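Local coordinates for recombination protein recR (Deinococcus radiodurans, PDB 1VDD) that takes part in homologous recombinational DNA repair, binding DNA and assembling into a ring, and probably acts together with RecF and RecO, at the interface of chains A and B. Sequence-based numbering; all coordinates share one arbitrary frame. Chains: chain A/B, Recombination protein recR.

The interface of chains A and B. Residues chain A 83, 100, 136, 138, 166, 168; chain B 190, 193.
With its CG between its own backbone N and carbonyl carbon (chi1 76°) and its chain extended from there to NE, B:Arg193 reaches across the subunit boundary to A:Glu136, which comes from the opposite direction, likewise stretched out, its CG anti to the backbone N (chi1 168°). The two extended chains bring NE and NH2 to the two carboxylate oxygens. A salt bridge joins NH2 of B:Arg193 to OE1 of A:Glu136 at 2.9 Å, although its N-H is not aimed at the oxygen, while NE donates a long hydrogen bond to OE2, 3.3 Å away. The guanidinium and carboxylate planes stand 79° apart, so this is not a flat, two-pronged pairing: NE meets OE2 from above the carboxylate plane. From that same face the hydroxyl OG of A:Ser166 also donates to OE2, at 3.1 Å; a small hydroxyl suits this place, helping to hold the carboxylate while leaving room for the arginine's methylenes alongside. The CD1 methyl of A:Ile138 lies over one face of the guanidinium, 3.5 Å from its plane and offset toward the rim. Arginine suits its place by combining an apolar chain beside A:Ser166 and A:Ile138 with a charged head for A:Glu136. Leucine's forked end suits B:Leu190: CD2 packs 3.6 Å from A:Ile138 CG2, and CD1 rests on A:Tyr100 CB at 3.7 Å. Putting an alanine in place of B:Arg193 would probably leave the carboxylate of A:Glu136 without its cationic mate and A:Ile138 CD1 without the guanidinium packed on it. In the fold, strands 136-139 and 164-167 of chain A's Toprim domain receive the end of helix 183-191 and the following loop from chain B's C-terminal region, an exchange repeated by the two-fold symmetry that probably helps join subunits of the ring.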
# COMPACT_ATOMS: atom_id res chain seq x y z
N CYS A 83 16.34 12.50 -29.18
CA CYS A 83 15.96 11.54 -28.15
C CYS A 83 14.56 11.05 -28.42
O CYS A 83 13.59 11.75 -28.17
CB CYS A 83 16.02 12.23 -26.78
SG CYS A 83 15.98 11.15 -25.37
N TYR A 100 20.23 17.06 -20.39
CA TYR A 100 20.02 16.86 -21.82
C TYR A 100 19.45 18.11 -22.49
O TYR A 100 18.34 18.54 -22.16
CB TYR A 100 19.09 15.67 -22.07
CG TYR A 100 18.78 15.45 -23.53
CD1 TYR A 100 19.73 14.90 -24.39
CD2 TYR A 100 17.56 15.84 -24.07
CE1 TYR A 100 19.47 14.75 -25.74
CE2 TYR A 100 17.28 15.69 -25.42
CZ TYR A 100 18.24 15.15 -26.25
OH TYR A 100 17.99 15.02 -27.60
N GLU A 136 23.11 11.88 -33.50
CA GLU A 136 22.90 10.73 -32.63
C GLU A 136 21.43 10.54 -32.32
O GLU A 136 20.70 11.50 -32.07
CB GLU A 136 23.68 10.89 -31.32
CG GLU A 136 23.30 9.87 -30.24
CD GLU A 136 24.16 9.97 -28.98
OE1 GLU A 136 24.37 11.10 -28.48
OE2 GLU A 136 24.61 8.92 -28.49
N ILE A 138 19.19 8.85 -29.67
CA ILE A 138 19.12 8.18 -28.38
C ILE A 138 17.75 7.56 -28.30
O ILE A 138 16.74 8.25 -28.48
CB ILE A 138 19.27 9.17 -27.22
CG1 ILE A 138 20.63 9.87 -27.30
CG2 ILE A 138 19.09 8.45 -25.91
CD1 ILE A 138 20.78 11.05 -26.37
N SER A 166 21.84 5.04 -30.08
CA SER A 166 22.13 4.62 -28.73
C SER A 166 20.84 4.36 -28.00
O SER A 166 19.79 4.86 -28.39
CB SER A 166 22.94 5.71 -28.00
OG SER A 166 22.25 6.95 -28.01
N ILE A 168 19.17 4.08 -23.89
CA ILE A 168 19.46 4.50 -22.53
C ILE A 168 19.87 3.27 -21.72
O ILE A 168 19.52 2.15 -22.07
CB ILE A 168 18.25 5.22 -21.87
CG1 ILE A 168 17.00 4.34 -21.90
CG2 ILE A 168 17.96 6.50 -22.60
CD1 ILE A 168 15.79 5.01 -21.30
N LEU B 190 20.60 8.43 -19.30
CA LEU B 190 20.98 9.11 -20.54
C LEU B 190 22.49 9.25 -20.72
O LEU B 190 23.03 9.03 -21.81
CB LEU B 190 20.34 10.50 -20.60
CG LEU B 190 19.14 10.70 -21.54
CD1 LEU B 190 18.61 12.11 -21.38
CD2 LEU B 190 19.55 10.43 -22.99
N ARG B 193 24.13 5.95 -21.49
CA ARG B 193 23.54 5.27 -22.65
C ARG B 193 24.62 4.59 -23.49
O ARG B 193 25.64 5.19 -23.82
CB ARG B 193 22.78 6.28 -23.51
CG ARG B 193 23.69 7.15 -24.35
CD ARG B 193 23.10 8.51 -24.61
NE ARG B 193 24.06 9.37 -25.28
CZ ARG B 193 24.25 10.65 -24.98
NH1 ARG B 193 23.55 11.22 -24.01
NH2 ARG B 193 25.15 11.36 -25.67